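Local coordinates for dextranase (Pseudarthrobacter oxydans, PDB 6NZS), which catalyses the endohydrolysis of alpha-1,6-glucosidic linkages in dextran, as a glycoside hydrolase of family 49, at residues A[189-194]-A[357-362]; A[279-284]-A[328-333]. All coordinates share one frame; numbering follows the deposited sequence.

Contact 1: A[189-194]-A[357-362]; sequences FAEPKL and NYKQVG
Glu191, Phe189 and Pro192 meet Lys359, Asn357 and Val361 in a buried side-chain contact between the N-terminal Ig-like domain and the beta-solenoid. The strand segments run nearly antiparallel, at 161°, but their axes stay 11.5 Å apart. They are therefore not paired, and side chains fill the space between them.

The polar half centres on Glu191 OE1. Lys359 and Glu191 reach toward each other tip to tip, and NZ forms a salt bridge with OE1 at 2.9 Å. As a hydrogen bond this contact is weak. The amide of Asn357 gives the straighter bond: ND2 lies 3.0 Å from Glu191 OE1, with an angle of 162° at the hydrogen. OE1 lies close to the amide plane, but ND2 stands above the carboxylate plane. Lys359 NZ also donates to Asn357 O at 2.9 Å, which ties the ammonium group back to the main chain two residues earlier. Arg145 pairs with the other carboxylate oxygen, OE2. The buried carboxylate thus faces two cationic groups, which probably favours its charged form. Pro192 CD packs against Asn357 ND2 at 3.6 Å.

The apolar half centres on Phe189. Lys359 CG lies anti to the carbonyl carbon (chi1 -51°), which sets it over one face of the Phe189 ring. Lys359 CG sits over the centre of the Phe189 ring, 3.7 Å from the centroid, in a CH-pi contact. Val361 CG1 comes to the ring edge instead, 3.7 Å from Phe189 CZ. Trp87 and Phe383 also meet this ring, one from the Ig-like part and one from the solenoid.

An N-terminal beta domain packed through side chains against the flank of a right-handed parallel beta-helix is the domain arrangement of glycoside hydrolase family 49.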
loop_
_atom_site.group_PDB
_atom_site.type_symbol
_atom_site.label_atom_id
_atom_site.label_comp_id
_atom_site.label_asym_id
_atom_site.label_seq_id
_atom_site.Cartn_x
_atom_site.Cartn_y
_atom_site.Cartn_z
ATOM N N PHE A 189 -5.107 6.362 11.455
ATOM C CA PHE A 189 -5.394 4.942 11.562
ATOM C C PHE A 189 -6.113 4.765 12.901
ATOM O O PHE A 189 -5.480 4.640 13.951
ATOM C CB PHE A 189 -4.099 4.128 11.520
ATOM C CG PHE A 189 -3.280 4.312 10.259
ATOM C CD1 PHE A 189 -3.865 4.686 9.046
ATOM C CD2 PHE A 189 -1.913 4.085 10.297
ATOM C CE1 PHE A 189 -3.085 4.833 7.900
ATOM C CE2 PHE A 189 -1.136 4.224 9.161
ATOM C CZ PHE A 189 -1.722 4.602 7.957
ATOM N N ALA A 190 -7.449 4.803 12.854
ATOM C CA ALA A 190 -8.304 4.626 14.028
ATOM C C ALA A 190 -8.595 3.138 14.111
ATOM O O ALA A 190 -9.422 2.619 13.359
ATOM C CB ALA A 190 -9.589 5.433 13.865
ATOM N N GLU A 191 -7.895 2.448 15.002
ATOM C CA GLU A 191 -7.880 1.001 15.005
ATOM C C GLU A 191 -8.674 0.455 16.186
ATOM O O GLU A 191 -8.687 1.050 17.267
ATOM C CB GLU A 191 -6.438 0.488 15.094
ATOM C CG GLU A 191 -5.540 0.959 13.950
ATOM C CD GLU A 191 -6.082 0.579 12.604
ATOM O OE1 GLU A 191 -6.046 -0.618 12.305
ATOM O OE2 GLU A 191 -6.524 1.465 11.827
ATOM N N PRO A 192 -9.343 -0.682 16.014
ATOM C CA PRO A 192 -10.205 -1.189 17.088
ATOM C C PRO A 192 -9.401 -1.681 18.286
ATOM O O PRO A 192 -8.420 -2.418 18.142
ATOM C CB PRO A 192 -10.968 -2.332 16.412
ATOM C CG PRO A 192 -10.103 -2.759 15.281
ATOM C CD PRO A 192 -9.415 -1.511 14.799
ATOM N N LYS A 193 -9.838 -1.277 19.478
ATOM C CA LYS A 193 -9.280 -1.843 20.694
ATOM C C LYS A 193 -9.552 -3.338 20.729
ATOM O O LYS A 193 -10.630 -3.802 20.350
ATOM C CB LYS A 193 -9.939 -1.185 21.902
ATOM C CG LYS A 193 -9.246 -1.497 23.201
ATOM C CD LYS A 193 -8.380 -0.334 23.621
ATOM C CE LYS A 193 -7.963 -0.486 25.067
ATOM N NZ LYS A 193 -6.786 -1.384 25.199
ATOM N N LEU A 194 -8.563 -4.104 21.171
ATOM C CA LEU A 194 -8.646 -5.555 21.147
ATOM C C LEU A 194 -9.143 -6.072 22.492
ATOM O O LEU A 194 -8.598 -5.710 23.537
ATOM C CB LEU A 194 -7.279 -6.157 20.814
ATOM C CG LEU A 194 -6.678 -5.680 19.485
ATOM C CD1 LEU A 194 -5.317 -6.329 19.293
ATOM C CD2 LEU A 194 -7.592 -5.997 18.320
ATOM N N ASN A 357 -5.840 -5.064 9.382
ATOM C CA ASN A 357 -5.480 -3.845 10.102
ATOM C C ASN A 357 -3.986 -3.577 10.003
ATOM O O ASN A 357 -3.328 -3.222 10.986
ATOM C CB ASN A 357 -6.013 -3.858 11.528
ATOM C CG ASN A 357 -7.522 -3.851 11.541
ATOM O OD1 ASN A 357 -8.160 -4.891 11.368
ATOM N ND2 ASN A 357 -8.104 -2.663 11.662
ATOM N N TYR A 358 -3.472 -3.749 8.786
ATOM C CA TYR A 358 -2.067 -3.661 8.432
ATOM C C TYR A 358 -1.908 -2.464 7.508
ATOM O O TYR A 358 -2.784 -2.199 6.672
ATOM C CB TYR A 358 -1.689 -4.954 7.703
ATOM C CG TYR A 358 -0.353 -4.963 7.021
ATOM C CD1 TYR A 358 0.799 -5.328 7.707
ATOM C CD2 TYR A 358 -0.243 -4.642 5.673
ATOM C CE1 TYR A 358 2.024 -5.359 7.080
ATOM C CE2 TYR A 358 0.983 -4.667 5.038
ATOM C CZ TYR A 358 2.113 -5.025 5.748
ATOM O OH TYR A 358 3.334 -5.060 5.123
ATOM N N LYS A 359 -0.808 -1.726 7.672
ATOM C CA LYS A 359 -0.594 -0.504 6.907
ATOM C C LYS A 359 0.837 -0.437 6.394
ATOM O O LYS A 359 1.777 -0.878 7.060
ATOM C CB LYS A 359 -0.857 0.768 7.724
ATOM C CG LYS A 359 -2.201 0.798 8.442
ATOM C CD LYS A 359 -2.055 0.242 9.876
ATOM C CE LYS A 359 -3.380 -0.002 10.518
ATOM N NZ LYS A 359 -3.129 -0.466 11.899
ATOM N N GLN A 360 0.991 0.139 5.204
ATOM C CA GLN A 360 2.296 0.442 4.631
ATOM C C GLN A 360 2.329 1.927 4.299
ATOM O O GLN A 360 1.441 2.425 3.605
ATOM C CB GLN A 360 2.529 -0.409 3.378
ATOM C CG GLN A 360 3.877 -0.221 2.721
ATOM C CD GLN A 360 4.031 -1.124 1.505
ATOM O OE1 GLN A 360 3.447 -2.222 1.432
ATOM N NE2 GLN A 360 4.791 -0.668 0.538
ATOM N N VAL A 361 3.328 2.642 4.830
ATOM C CA VAL A 361 3.439 4.092 4.684
ATOM C C VAL A 361 4.856 4.454 4.259
ATOM O O VAL A 361 5.807 3.705 4.488
ATOM C CB VAL A 361 3.073 4.862 5.978
ATOM C CG1 VAL A 361 1.644 4.563 6.392
ATOM C CG2 VAL A 361 4.026 4.520 7.116
ATOM N N GLY A 362 4.995 5.631 3.656
ATOM C CA GLY A 362 6.331 6.106 3.314
ATOM C C GLY A 362 7.048 5.288 2.260
ATOM O O GLY A 362 8.266 5.077 2.361
#

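Contact 2: A[279-284]-A[328-333]; sequences TGYGVL and DLQGVT
Thr333 and Leu284 form the straightest polar links between 279-284 and 328-333. Leu284 N donates to Thr333 O at 2.8 Å, and Thr333 N donates to Gly282 O at 3.0 Å. They flank the parallel bridge of Val283 with Thr333. A water gives its hydrogens to Gly282 O and Gly331 O and accepts one from Thr333 OG1.

Toward the N-terminal ends, the Gln330 side chain joins the two segments. Gln330 CG is anti to the backbone N (chi1 -179°), and the chain then bends at chi2. Gln330 OE1 accepts from Gly280 N at 3.2 Å, with an angle of 159° at the hydrogen. Gln330 NE2 donates to a second water at 2.6 Å, and this water donates to Tyr281 OH. Pro192 O is a further partner of that hydroxyl. An alanine at Gln330 would probably leave Gly280 N without this acceptor and break the water link to Tyr281.

The two segments belong to successive turns of a right-handed parallel beta-helix, and meet where both strands give way to a turn. Gly331 fits the turn: a side chain there would clash with Gly280 O.

Packing completes the contact. The Tyr281 ring turns its edge to Gly331 O, 3.6 Å from CD1. The ring and the Gln330 amide lie at 65° to each other. Val332 CG1 lies against Gly280 O, and Thr279 CG2 rests near Gln330 CB at 4.0 Å.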
loop_
_atom_site.group_PDB
_atom_site.type_symbol
_atom_site.label_atom_id
_atom_site.label_comp_id
_atom_site.label_asym_id
_atom_site.label_seq_id
_atom_site.Cartn_x
_atom_site.Cartn_y
_atom_site.Cartn_z
ATOM N N THR A 279 2.157 -9.357 14.944
ATOM C CA THR A 279 0.958 -8.615 15.318
ATOM C C THR A 279 1.333 -7.405 16.150
ATOM O O THR A 279 2.473 -7.258 16.600
ATOM C CB THR A 279 -0.038 -9.486 16.101
ATOM O OG1 THR A 279 0.526 -9.838 17.372
ATOM C CG2 THR A 279 -0.365 -10.756 15.330
ATOM N N GLY A 280 0.354 -6.535 16.340
ATOM C CA GLY A 280 0.434 -5.402 17.240
ATOM C C GLY A 280 0.370 -4.072 16.507
ATOM O O GLY A 280 0.788 -3.945 15.353
ATOM N N TYR A 281 -0.124 -3.052 17.206
ATOM C CA TYR A 281 -0.312 -1.730 16.622
ATOM C C TYR A 281 0.934 -0.842 16.705
ATOM O O TYR A 281 0.804 0.376 16.859
ATOM C CB TYR A 281 -1.506 -1.040 17.274
ATOM C CG TYR A 281 -2.865 -1.636 16.957
ATOM C CD1 TYR A 281 -3.279 -1.854 15.646
ATOM C CD2 TYR A 281 -3.748 -1.947 17.980
ATOM C CE1 TYR A 281 -4.543 -2.364 15.367
ATOM C CE2 TYR A 281 -4.998 -2.458 17.713
ATOM C CZ TYR A 281 -5.394 -2.667 16.414
ATOM O OH TYR A 281 -6.661 -3.153 16.158
ATOM N N GLY A 282 2.134 -1.416 16.613
ATOM C CA GLY A 282 3.361 -0.650 16.564
ATOM C C GLY A 282 3.841 -0.401 15.142
ATOM O O GLY A 282 3.158 -0.689 14.156
ATOM N N VAL A 283 5.055 0.154 15.042
ATOM C CA VAL A 283 5.660 0.541 13.767
ATOM C C VAL A 283 6.938 -0.256 13.543
ATOM O O VAL A 283 7.762 -0.393 14.455
ATOM C CB VAL A 283 5.967 2.053 13.725
ATOM C CG1 VAL A 283 6.629 2.436 12.404
ATOM C CG2 VAL A 283 4.695 2.857 13.940
ATOM N N LEU A 284 7.102 -0.762 12.324
ATOM C CA LEU A 284 8.345 -1.365 11.850
ATOM C C LEU A 284 8.811 -0.502 10.682
ATOM O O LEU A 284 8.143 -0.454 9.644
ATOM C CB LEU A 284 8.110 -2.805 11.388
ATOM C CG LEU A 284 9.347 -3.573 10.904
ATOM C CD1 LEU A 284 10.334 -3.755 12.044
ATOM C CD2 LEU A 284 8.950 -4.917 10.307
ATOM N N ASP A 328 -0.726 -15.154 10.880
ATOM C CA ASP A 328 -1.557 -13.998 11.203
ATOM C C ASP A 328 -0.652 -12.778 11.143
ATOM O O ASP A 328 0.352 -12.712 11.859
ATOM C CB ASP A 328 -2.151 -14.104 12.609
ATOM C CG ASP A 328 -3.208 -15.183 12.731
ATOM O OD1 ASP A 328 -3.538 -15.818 11.708
ATOM O OD2 ASP A 328 -3.694 -15.398 13.869
ATOM N N LEU A 329 -1.005 -11.819 10.293
ATOM C CA LEU A 329 -0.252 -10.579 10.140
ATOM C C LEU A 329 -1.255 -9.477 10.449
ATOM O O LEU A 329 -2.187 -9.259 9.671
ATOM C CB LEU A 329 0.287 -10.464 8.714
ATOM C CG LEU A 329 0.943 -9.134 8.324
ATOM C CD1 LEU A 329 2.139 -8.823 9.216
ATOM C CD2 LEU A 329 1.367 -9.169 6.853
ATOM N N GLN A 330 -1.091 -8.811 11.586
ATOM C CA GLN A 330 -2.129 -7.910 12.076
ATOM C C GLN A 330 -1.499 -6.665 12.669
ATOM O O GLN A 330 -0.426 -6.723 13.279
ATOM C CB GLN A 330 -2.980 -8.612 13.157
ATOM C CG GLN A 330 -4.145 -7.791 13.748
ATOM C CD GLN A 330 -3.712 -6.886 14.887
ATOM O OE1 GLN A 330 -2.630 -7.060 15.462
ATOM N NE2 GLN A 330 -4.552 -5.905 15.214
ATOM N N GLY A 331 -2.189 -5.531 12.495
ATOM C CA GLY A 331 -1.942 -4.360 13.316
ATOM C C GLY A 331 -0.806 -3.462 12.872
ATOM O O GLY A 331 -0.933 -2.235 12.906
ATOM N N VAL A 332 0.303 -4.069 12.447
ATOM C CA VAL A 332 1.558 -3.338 12.294
ATOM C C VAL A 332 1.485 -2.321 11.161
ATOM O O VAL A 332 0.765 -2.494 10.163
ATOM C CB VAL A 332 2.750 -4.296 12.099
ATOM C CG1 VAL A 332 2.910 -5.208 13.313
ATOM C CG2 VAL A 332 2.573 -5.121 10.847
ATOM N N THR A 333 2.272 -1.259 11.312
ATOM C CA THR A 333 2.525 -0.274 10.268
ATOM C C THR A 333 3.951 -0.502 9.802
ATOM O O THR A 333 4.882 -0.416 10.608
ATOM C CB THR A 333 2.396 1.146 10.824
ATOM O OG1 THR A 333 1.058 1.358 11.287
ATOM C CG2 THR A 333 2.702 2.199 9.759
HETATM O O HOH W 1 -6.974 -5.265 14.379
HETATM O O HOH W 2 0.432 -0.016 13.632
#

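In the fold
From the N terminus, the chain first builds the Ig-like part, to which strand 176-192 belongs, and later the solenoid. There 279-284 and 328-333 pair as contact 2 and close a loop of 43 residues. Only afterwards does the chain reach 357-362, which returns to 189-194 as contact 1. The shorter loop therefore lies wholly within the longer one. Contact 2 joins neighbouring rungs, while contact 1 joins the two domains. Their centres are about 8 Å apart. Strands 325-335 and 351-361 are neighbours, and Lys359 NZ probably bonds to Gly331 O. Tyr281 also packs on Glu191, so the two contacts touch each other directly.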